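Local structure of Lysine/ornithine decarboxylase (Selenomonas ruminantium, 5GJO) at residues F116-A126 / L163-L172; Y291-D300 / M350-F361. The protein decarboxylates L-lysine and L-ornithine with similar efficiency, giving cadaverine and putrescine, with pyridoxal 5'-phosphate as cofactor. The protein carries 2 engineered substitutions. All blocks are in the same frame, centred on the assembly; numbering follows the deposited sequence.

The two contacts lie far apart in one chain, their centres about 35 Å from each other and their nearest atoms about 16 Å. Contact 1 (116-126 with 163-172) packs two neighbouring helices on the outside of the pyridoxal-binding barrel, away from the annotated sites, although the side chain of Asp117 comes within about 10 Å of a bound cofactor. Contact 2 (291-300 with 350-361) is central and reaches the cofactor directly through Tyr353, while at its other end the side chain of Phe361 lies about 6 Å from another bound pyridoxal phosphate and from the side chain of Cys324, the probable proton donor. Both touch the second subunit of the homodimer.

Contact 1: residues F116-A126 / L163-L172; sequences FDDPSEIDKMA and LLKAAQDAGL
Two neighbouring outer helices of the alpha/beta (TIM-type) barrel that binds pyridoxal phosphate meet here, 122-126 against 163-169, their axes 10.0 Å apart and crossing at -39°. No hydrogen bond joins the segments; the seam is apolar. Ile122 is central: with CG1 beside the backbone N (chi1 -69°) and the chain extended beyond it, CD1 reaches over to Ala166 CB at 3.6 Å, while its CG2 branch meets Ala170 CB at 3.7 Å. The small alanines let this branched side chain lie close against the helix backbone. At the start of the seam, Leu163 sends its CD2 methyl against Pro119, where CD2 lies 3.4 Å from Pro119 N, and its CB lies 3.9 Å from Phe116 CE2. The Phe116 ring turns its edge to the carbonyl oxygen Leu163 O, 3.7 Å from CZ, and to Leu164 CD2. At the far end a Schellman motif with Gly171 at C-prime closes the second helix, and Leu172 follows it, placing CD2 3.8 Å from Ala126 CA and CD1 near Met125 CB. Phe116, Leu163 and Leu164 also rest on Val136 of strand 133-137, which runs parallel to strand 113-116 in the barrel sheet; Asp117 OD2 accepts from Gly154 N, and OD1 forms a salt bridge with Lys276 of the second subunit.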
loop_
_atom_site.group_PDB
_atom_site.type_symbol
_atom_site.label_atom_id
_atom_site.label_comp_id
_atom_site.label_asym_id
_atom_site.label_seq_id
_atom_site.Cartn_x
_atom_site.Cartn_y
_atom_site.Cartn_z
ATOM N N PHE A 116 -4.068 19.486 -17.944
ATOM C CA PHE A 116 -3.063 20.210 -17.199
ATOM C C PHE A 116 -3.679 21.293 -16.310
ATOM O O PHE A 116 -4.777 21.716 -16.527
ATOM C CB PHE A 116 -2.005 20.800 -18.128
ATOM C CG PHE A 116 -2.462 22.000 -18.893
ATOM C CD1 PHE A 116 -3.515 21.919 -19.770
ATOM C CD2 PHE A 116 -1.817 23.214 -18.747
ATOM C CE1 PHE A 116 -3.918 23.026 -20.486
ATOM C CE2 PHE A 116 -2.223 24.317 -19.444
ATOM C CZ PHE A 116 -3.273 24.228 -20.308
ATOM N N ASP A 117 -2.948 21.682 -15.282
ATOM C CA ASP A 117 -3.402 22.723 -14.379
ATOM C C ASP A 117 -2.328 23.734 -13.991
ATOM O O ASP A 117 -2.519 24.483 -13.075
ATOM C CB ASP A 117 -4.068 22.128 -13.130
ATOM C CG ASP A 117 -3.118 21.303 -12.282
ATOM O OD1 ASP A 117 -1.908 21.448 -12.411
ATOM O OD2 ASP A 117 -3.605 20.513 -11.470
ATOM N N ASP A 118 -1.193 23.712 -14.667
ATOM C CA ASP A 118 -0.082 24.591 -14.292
ATOM C C ASP A 118 0.720 25.092 -15.485
ATOM O O ASP A 118 0.867 24.378 -16.449
ATOM C CB ASP A 118 0.856 23.869 -13.341
ATOM C CG ASP A 118 1.730 24.817 -12.569
ATOM O OD1 ASP A 118 1.287 25.261 -11.498
ATOM O OD2 ASP A 118 2.832 25.120 -13.036
ATOM N N PRO A 119 1.294 26.288 -15.403
ATOM C CA PRO A 119 2.124 26.682 -16.572
ATOM C C PRO A 119 3.362 25.841 -16.740
ATOM O O PRO A 119 3.824 25.660 -17.867
ATOM C CB PRO A 119 2.455 28.156 -16.268
ATOM C CG PRO A 119 2.067 28.429 -14.882
ATOM C CD PRO A 119 1.093 27.385 -14.413
ATOM N N SER A 120 3.870 25.225 -15.661
ATOM C CA SER A 120 5.053 24.400 -15.761
ATOM C C SER A 120 4.870 23.092 -16.563
ATOM O O SER A 120 5.809 22.426 -16.905
ATOM C CB SER A 120 5.593 24.123 -14.393
ATOM O OG SER A 120 4.848 23.163 -13.615
ATOM N N GLU A 121 3.620 22.731 -16.822
ATOM C CA GLU A 121 3.274 21.533 -17.593
ATOM C C GLU A 121 3.314 21.721 -19.112
ATOM O O GLU A 121 3.405 20.780 -19.865
ATOM C CB GLU A 121 1.886 21.051 -17.199
ATOM C CG GLU A 121 1.566 19.617 -17.621
ATOM C CD GLU A 121 2.338 18.556 -16.859
ATOM O OE1 GLU A 121 3.092 18.916 -15.950
ATOM O OE2 GLU A 121 2.186 17.372 -17.179
ATOM N N ILE A 122 3.213 22.967 -19.543
ATOM C CA ILE A 122 2.966 23.258 -20.959
ATOM C C ILE A 122 4.169 22.839 -21.790
ATOM O O ILE A 122 4.035 22.106 -22.811
ATOM C CB ILE A 122 2.659 24.742 -21.143
ATOM C CG1 ILE A 122 1.319 25.102 -20.525
ATOM C CG2 ILE A 122 2.682 25.117 -22.676
ATOM C CD1 ILE A 122 0.990 26.592 -20.507
ATOM N N ASP A 123 5.362 23.305 -21.419
ATOM C CA ASP A 123 6.538 22.951 -22.253
ATOM C C ASP A 123 6.836 21.454 -22.344
ATOM O O ASP A 123 7.207 20.967 -23.421
ATOM C CB ASP A 123 7.790 23.719 -21.860
ATOM C CG ASP A 123 7.684 25.236 -22.244
ATOM O OD1 ASP A 123 6.710 25.644 -22.950
ATOM O OD2 ASP A 123 8.564 26.027 -21.784
ATOM N N LYS A 124 6.659 20.715 -21.256
ATOM C CA LYS A 124 6.785 19.252 -21.226
ATOM C C LYS A 124 5.826 18.640 -22.259
ATOM O O LYS A 124 6.252 17.753 -23.019
ATOM C CB LYS A 124 6.413 18.658 -19.812
ATOM C CG LYS A 124 7.360 18.947 -18.688
ATOM C CD LYS A 124 6.722 18.784 -17.253
ATOM C CE LYS A 124 6.160 17.436 -17.017
ATOM N NZ LYS A 124 5.550 17.284 -15.633
ATOM N N MET A 125 4.554 19.062 -22.270
ATOM C CA MET A 125 3.540 18.499 -23.159
ATOM C C MET A 125 3.846 18.852 -24.653
ATOM O O MET A 125 3.757 18.005 -25.568
ATOM C CB MET A 125 2.170 18.994 -22.829
ATOM C CG MET A 125 1.598 18.442 -21.487
ATOM S SD MET A 125 -0.099 18.863 -21.234
ATOM C CE MET A 125 -0.030 20.648 -21.060
ATOM N N ALA A 126 4.167 20.122 -24.880
ATOM C CA ALA A 126 4.442 20.617 -26.233
ATOM C C ALA A 126 5.654 19.935 -26.841
ATOM O O ALA A 126 5.671 19.644 -28.059
ATOM C CB ALA A 126 4.651 22.139 -26.188
ATOM N N LEU A 163 -3.994 29.999 -19.191
ATOM C CA LEU A 163 -3.304 28.774 -19.439
ATOM C C LEU A 163 -3.584 28.155 -20.838
ATOM O O LEU A 163 -2.635 27.655 -21.471
ATOM C CB LEU A 163 -3.620 27.731 -18.309
ATOM C CG LEU A 163 -2.891 28.010 -17.023
ATOM C CD1 LEU A 163 -3.610 27.231 -15.888
ATOM C CD2 LEU A 163 -1.423 27.594 -17.076
ATOM N N LEU A 164 -4.835 28.163 -21.263
ATOM C CA LEU A 164 -5.169 27.664 -22.565
ATOM C C LEU A 164 -4.450 28.527 -23.664
ATOM O O LEU A 164 -3.920 27.994 -24.628
ATOM C CB LEU A 164 -6.631 27.681 -22.780
ATOM C CG LEU A 164 -7.449 26.578 -22.054
ATOM C CD1 LEU A 164 -8.928 26.759 -22.243
ATOM C CD2 LEU A 164 -7.001 25.193 -22.551
ATOM N N LYS A 165 -4.464 29.850 -23.483
ATOM C CA LYS A 165 -3.794 30.747 -24.449
ATOM C C LYS A 165 -2.301 30.465 -24.462
ATOM O O LYS A 165 -1.735 30.385 -25.542
ATOM C CB LYS A 165 -4.210 32.208 -24.214
ATOM C CG LYS A 165 -3.735 33.239 -25.226
ATOM C CD LYS A 165 -4.270 32.948 -26.614
ATOM C CE LYS A 165 -4.172 34.122 -27.574
ATOM N NZ LYS A 165 -5.267 33.842 -28.561
ATOM N N ALA A 166 -1.624 30.231 -23.316
ATOM C CA ALA A 166 -0.208 29.870 -23.315
ATOM C C ALA A 166 0.060 28.526 -23.979
ATOM O O ALA A 166 1.136 28.264 -24.610
ATOM C CB ALA A 166 0.371 29.896 -21.903
ATOM N N ALA A 167 -0.834 27.564 -23.732
ATOM C CA ALA A 167 -0.653 26.282 -24.365
ATOM C C ALA A 167 -0.779 26.448 -25.883
ATOM O O ALA A 167 0.011 25.856 -26.612
ATOM C CB ALA A 167 -1.748 25.285 -23.923
ATOM N N GLN A 168 -1.813 27.157 -26.330
ATOM C CA GLN A 168 -1.985 27.521 -27.770
ATOM C C GLN A 168 -0.727 28.186 -28.331
ATOM O O GLN A 168 -0.194 27.792 -29.381
ATOM C CB GLN A 168 -3.206 28.384 -28.001
ATOM C CG GLN A 168 -3.567 28.660 -29.497
ATOM C CD GLN A 168 -4.775 29.527 -29.671
ATOM O OE1 GLN A 168 -4.703 30.762 -29.502
ATOM N NE2 GLN A 168 -5.870 28.942 -29.991
ATOM N N ASP A 169 -0.201 29.158 -27.612
ATOM C CA ASP A 169 1.091 29.756 -28.020
ATOM C C ASP A 169 2.227 28.764 -28.177
ATOM O O ASP A 169 3.114 28.976 -29.024
ATOM C CB ASP A 169 1.489 30.907 -27.055
ATOM C CG ASP A 169 0.576 32.125 -27.184
ATOM O OD1 ASP A 169 -0.262 32.216 -28.122
ATOM O OD2 ASP A 169 0.641 32.992 -26.308
ATOM N N ALA A 170 2.267 27.704 -27.359
ATOM C CA ALA A 170 3.250 26.700 -27.515
ATOM C C ALA A 170 2.919 25.595 -28.563
ATOM O O ALA A 170 3.621 24.592 -28.603
ATOM C CB ALA A 170 3.612 26.080 -26.171
ATOM N N GLY A 171 1.839 25.744 -29.304
ATOM C CA GLY A 171 1.484 24.850 -30.417
ATOM C C GLY A 171 0.591 23.699 -30.035
ATOM O O GLY A 171 0.283 22.836 -30.857
ATOM N N LEU A 172 0.104 23.725 -28.804
ATOM C CA LEU A 172 -0.942 22.757 -28.388
ATOM C C LEU A 172 -2.276 23.192 -28.841
ATOM O O LEU A 172 -2.506 24.379 -29.097
ATOM C CB LEU A 172 -0.886 22.556 -26.840
ATOM C CG LEU A 172 0.493 22.046 -26.331
ATOM C CD1 LEU A 172 0.635 22.200 -24.825
ATOM C CD2 LEU A 172 0.709 20.575 -26.691
#

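Contact 2: residues Y291-D300 / M350-F361; sequences YGCFSGIMYD and MGSYTSVSATRF. With NA (sodium ion), chain P; NA (sodium ion), chain J; PLP (pyridoxal-5'-phosphate), chain H.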
loop_
_atom_site.group_PDB
_atom_site.type_symbol
_atom_site.label_atom_id
_atom_site.label_comp_id
_atom_site.label_asym_id
_atom_site.label_seq_id
_atom_site.Cartn_x
_atom_site.Cartn_y
_atom_site.Cartn_z
ATOM N N TYR A 291 -2.906 -4.563 4.394
ATOM C CA TYR A 291 -1.860 -4.428 3.388
ATOM C C TYR A 291 -2.242 -5.049 2.057
ATOM O O TYR A 291 -1.430 -5.052 1.144
ATOM C CB TYR A 291 -0.555 -5.029 3.845
ATOM C CG TYR A 291 0.136 -4.225 4.919
ATOM C CD1 TYR A 291 0.941 -3.163 4.566
ATOM C CD2 TYR A 291 0.021 -4.554 6.286
ATOM C CE1 TYR A 291 1.591 -2.417 5.533
ATOM C CE2 TYR A 291 0.691 -3.765 7.262
ATOM C CZ TYR A 291 1.474 -2.742 6.849
ATOM O OH TYR A 291 2.204 -1.958 7.763
ATOM N N GLY A 292 -3.467 -5.571 1.984
ATOM C CA GLY A 292 -4.034 -6.048 0.719
ATOM C C GLY A 292 -5.251 -5.265 0.344
ATOM O O GLY A 292 -5.191 -4.056 0.281
ATOM N N CYS A 293 -6.359 -5.970 0.001
ATOM C CA CYS A 293 -7.575 -5.346 -0.440
ATOM C C CYS A 293 -8.196 -4.367 0.579
ATOM O O CYS A 293 -8.798 -3.391 0.165
ATOM C CB CYS A 293 -8.642 -6.354 -0.867
ATOM S SG CYS A 293 -7.998 -7.160 -2.363
ATOM N N PHE A 294 -7.927 -4.544 1.851
ATOM C CA PHE A 294 -8.445 -3.618 2.853
ATOM C C PHE A 294 -7.584 -2.395 3.016
ATOM O O PHE A 294 -7.840 -1.583 3.912
ATOM C CB PHE A 294 -8.618 -4.296 4.220
ATOM C CG PHE A 294 -9.646 -5.389 4.260
ATOM C CD1 PHE A 294 -10.956 -5.065 4.514
ATOM C CD2 PHE A 294 -9.263 -6.729 4.205
ATOM C CE1 PHE A 294 -11.906 -6.078 4.634
ATOM C CE2 PHE A 294 -10.229 -7.747 4.347
ATOM C CZ PHE A 294 -11.529 -7.390 4.539
ATOM N N SER A 295 -6.567 -2.211 2.156
ATOM C CA SER A 295 -5.784 -0.964 2.138
ATOM C C SER A 295 -6.586 0.289 1.931
ATOM O O SER A 295 -6.178 1.356 2.415
ATOM C CB SER A 295 -4.685 -1.037 1.020
ATOM O OG SER A 295 -5.311 -1.329 -0.262
ATOM N N GLY A 296 -7.790 0.192 1.327
ATOM C CA GLY A 296 -8.716 1.297 1.250
ATOM C C GLY A 296 -9.139 1.883 2.612
ATOM O O GLY A 296 -9.502 3.046 2.693
ATOM N N ILE A 297 -9.055 1.085 3.676
ATOM C CA ILE A 297 -9.242 1.619 5.030
ATOM C C ILE A 297 -8.319 2.770 5.234
ATOM O O ILE A 297 -8.691 3.791 5.864
ATOM C CB ILE A 297 -9.038 0.518 6.113
ATOM C CG1 ILE A 297 -10.177 -0.489 5.993
ATOM C CG2 ILE A 297 -9.030 1.131 7.486
ATOM C CD1 ILE A 297 -10.002 -1.666 6.944
ATOM N N MET A 298 -7.084 2.594 4.805
ATOM C CA MET A 298 -6.005 3.552 5.054
ATOM C C MET A 298 -5.978 4.676 4.033
ATOM O O MET A 298 -5.953 5.878 4.367
ATOM C CB MET A 298 -4.676 2.794 5.020
ATOM C CG MET A 298 -4.538 1.796 6.142
ATOM S SD MET A 298 -4.556 2.655 7.758
ATOM C CE MET A 298 -3.318 3.999 7.220
ATOM N N TYR A 299 -5.960 4.323 2.780
ATOM C CA TYR A 299 -5.794 5.325 1.738
ATOM C C TYR A 299 -7.091 5.976 1.303
ATOM O O TYR A 299 -7.045 7.057 0.730
ATOM C CB TYR A 299 -5.096 4.776 0.484
ATOM C CG TYR A 299 -3.662 4.480 0.649
ATOM C CD1 TYR A 299 -2.725 5.474 0.563
ATOM C CD2 TYR A 299 -3.224 3.195 0.883
ATOM C CE1 TYR A 299 -1.409 5.209 0.760
ATOM C CE2 TYR A 299 -1.870 2.932 1.036
ATOM C CZ TYR A 299 -0.983 3.948 1.004
ATOM O OH TYR A 299 0.390 3.709 1.096
ATOM N N ASP A 300 -8.208 5.320 1.477
ATOM C CA ASP A 300 -9.493 5.737 0.845
ATOM C C ASP A 300 -10.519 5.974 1.948
ATOM O O ASP A 300 -11.695 6.116 1.635
ATOM C CB ASP A 300 -9.951 4.618 -0.092
ATOM C CG ASP A 300 -11.021 5.047 -1.092
ATOM O OD1 ASP A 300 -10.981 6.165 -1.615
ATOM O OD2 ASP A 300 -11.938 4.207 -1.340
ATOM N N MET A 350 -16.345 -4.295 -3.221
ATOM C CA MET A 350 -14.907 -4.262 -3.078
ATOM C C MET A 350 -14.130 -3.994 -4.369
ATOM O O MET A 350 -12.978 -4.270 -4.452
ATOM C CB MET A 350 -14.433 -5.527 -2.378
ATOM C CG MET A 350 -14.100 -5.305 -0.924
ATOM S SD MET A 350 -12.468 -5.863 -0.555
ATOM C CE MET A 350 -12.051 -5.226 1.058
ATOM N N GLY A 351 -14.806 -3.455 -5.364
ATOM C CA GLY A 351 -14.261 -3.344 -6.655
ATOM C C GLY A 351 -13.328 -2.181 -6.923
ATOM O O GLY A 351 -12.616 -2.210 -7.974
ATOM N N SER A 352 -13.327 -1.163 -6.081
ATOM C CA SER A 352 -12.610 0.073 -6.427
ATOM C C SER A 352 -11.660 0.598 -5.368
ATOM O O SER A 352 -12.017 0.666 -4.206
ATOM C CB SER A 352 -13.564 1.200 -6.768
ATOM O OG SER A 352 -14.366 0.804 -7.846
ATOM N N TYR A 353 -10.428 0.920 -5.789
ATOM C CA TYR A 353 -9.424 1.425 -4.832
ATOM C C TYR A 353 -9.143 0.444 -3.663
ATOM O O TYR A 353 -9.038 0.823 -2.510
ATOM C CB TYR A 353 -9.720 2.832 -4.356
ATOM C CG TYR A 353 -9.924 3.805 -5.527
ATOM C CD1 TYR A 353 -8.865 4.188 -6.344
ATOM C CD2 TYR A 353 -11.171 4.300 -5.820
ATOM C CE1 TYR A 353 -9.088 5.050 -7.378
ATOM C CE2 TYR A 353 -11.426 5.174 -6.872
ATOM C CZ TYR A 353 -10.352 5.538 -7.688
ATOM O OH TYR A 353 -10.518 6.408 -8.761
ATOM N N THR A 354 -9.094 -0.821 -4.034
ATOM C CA THR A 354 -8.854 -1.911 -3.082
ATOM C C THR A 354 -7.628 -2.665 -3.582
ATOM O O THR A 354 -6.498 -2.438 -3.049
ATOM C CB THR A 354 -10.089 -2.822 -3.002
ATOM O OG1 THR A 354 -10.442 -3.203 -4.331
ATOM C CG2 THR A 354 -11.246 -2.066 -2.285
ATOM N N SER A 355 -7.796 -3.533 -4.562
ATOM C CA SER A 355 -6.704 -4.336 -5.067
ATOM C C SER A 355 -5.584 -3.462 -5.660
ATOM O O SER A 355 -4.364 -3.860 -5.623
ATOM C CB SER A 355 -7.135 -5.385 -6.105
ATOM O OG SER A 355 -7.762 -4.667 -7.142
ATOM N N VAL A 356 -5.928 -2.270 -6.152
ATOM C CA VAL A 356 -4.909 -1.396 -6.723
ATOM C C VAL A 356 -3.960 -0.850 -5.732
ATOM O O VAL A 356 -2.897 -0.395 -6.138
ATOM C CB VAL A 356 -5.516 -0.233 -7.558
ATOM C CG1 VAL A 356 -6.244 -0.795 -8.676
ATOM C CG2 VAL A 356 -6.475 0.635 -6.748
ATOM N N SER A 357 -4.309 -0.806 -4.434
ATOM C CA SER A 357 -3.342 -0.374 -3.407
ATOM C C SER A 357 -2.887 -1.523 -2.519
ATOM O O SER A 357 -2.300 -1.335 -1.458
ATOM C CB SER A 357 -3.820 0.844 -2.613
ATOM O OG SER A 357 -5.159 0.545 -2.154
ATOM N N ALA A 358 -3.116 -2.757 -2.951
ATOM C CA ALA A 358 -2.571 -3.938 -2.248
ATOM C C ALA A 358 -1.044 -4.014 -2.440
ATOM O O ALA A 358 -0.513 -3.532 -3.412
ATOM C CB ALA A 358 -3.156 -5.236 -2.798
ATOM N N THR A 359 -0.419 -4.711 -1.540
ATOM C CA THR A 359 1.061 -4.841 -1.468
ATOM C C THR A 359 1.442 -6.286 -1.189
ATOM O O THR A 359 0.613 -7.168 -0.778
ATOM C CB THR A 359 1.672 -4.018 -0.307
ATOM O OG1 THR A 359 1.389 -4.678 0.932
ATOM C CG2 THR A 359 1.125 -2.702 -0.300
ATOM N N ARG A 360 2.739 -6.528 -1.289
ATOM C CA ARG A 360 3.312 -7.792 -0.894
ATOM C C ARG A 360 4.016 -7.704 0.466
ATOM O O ARG A 360 4.950 -8.443 0.725
ATOM C CB ARG A 360 4.208 -8.387 -1.985
ATOM C CG ARG A 360 3.428 -8.769 -3.238
ATOM C CD ARG A 360 3.981 -9.955 -3.995
ATOM N NE ARG A 360 4.317 -11.070 -3.125
ATOM C CZ ARG A 360 5.196 -12.011 -3.423
ATOM N NH1 ARG A 360 5.834 -11.982 -4.583
ATOM N NH2 ARG A 360 5.453 -12.968 -2.556
ATOM N N PHE A 361 3.569 -6.763 1.301
ATOM C CA PHE A 361 4.068 -6.671 2.667
ATOM C C PHE A 361 4.082 -8.003 3.346
ATOM O O PHE A 361 3.183 -8.819 3.139
ATOM C CB PHE A 361 3.197 -5.688 3.465
ATOM C CG PHE A 361 3.803 -5.196 4.736
ATOM C CD1 PHE A 361 4.731 -4.215 4.706
ATOM C CD2 PHE A 361 3.364 -5.663 5.958
ATOM C CE1 PHE A 361 5.256 -3.689 5.937
ATOM C CE2 PHE A 361 3.871 -5.188 7.153
ATOM C CZ PHE A 361 4.840 -4.224 7.150
HETATM NA NA NA P . -1.139 -0.765 0.978
HETATM NA NA NA J . 0.875 1.686 -0.009
HETATM N N1 PLP H . -10.360 10.876 -13.435
HETATM C C2 PLP H . -9.374 11.520 -12.764
HETATM C C2A PLP H . -8.507 12.520 -13.482
HETATM C C3 PLP H . -9.146 11.241 -11.324
HETATM O O3 PLP H . -8.162 11.875 -10.629
HETATM C C4 PLP H . -10.029 10.248 -10.672
HETATM C C4A PLP H . -9.879 9.903 -9.241
HETATM O O4A PLP H . -8.809 10.075 -8.681
HETATM C C5 PLP H . -11.070 9.614 -11.517
HETATM C C6 PLP H . -11.172 9.972 -12.859
HETATM C C5A PLP H . -12.011 8.591 -10.926
HETATM O O4P PLP H . -12.620 9.126 -9.754
HETATM P P PLP H . -13.840 8.354 -9.041
HETATM O O1P PLP H . -14.928 8.348 -10.087
HETATM O O2P PLP H . -14.147 9.198 -7.827
HETATM O O3P PLP H . -13.272 6.990 -8.725
HETATM O O HOH W 1 -12.468 1.638 -1.769
#
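Tyr291 and Phe361 form a face-to-face stack, ring centroids 3.7 Å apart and planes only 7° from parallel; Phe361 CD2 sits over the centre of the tyrosine ring. Phe361 CG is anti to the backbone N (chi1 -163°), which swings its ring over the face of Tyr291, whose OH is hydrogen-bonded to Asp325 OD2 and whose ring also stacks on Tyr299 of the second subunit. With an alanine here in place of Tyr291, Phe361 would probably lose the ring stacked on one of its faces, and Asp325 the hydroxyl it bonds. Met350 CE makes a CH-pi contact over the Phe294 face, 3.9 Å from the ring centroid; its SD, farther above that face, adds a Met-aromatic contact. Tyr291 O accepts from Thr359 N and Thr359 OG1, both at 2.9 Å, the hydroxyl in the carbonyl plane on a lone pair; OG1 in turn receives Phe361 N in an ST turn. Ser295 OG, 2.7 Å from Ser357 OG, donates to Gly292 O. These segments flank the active site at the dimer interface of a class-II decarboxylase, where Tyr353 OH donates to cofactor phosphate oxygen O3P at 2.8 Å. Asp300 OD2, 4.0 Å from Tyr353 CB, accepts from a water that also donates to Ser352 O, and forms a salt bridge with Arg259. Tyr299 OH binds one sodium ion at 2.4 Å together with Ser357 O of the second subunit; Ser357 O shares the other with Tyr299 of that subunit.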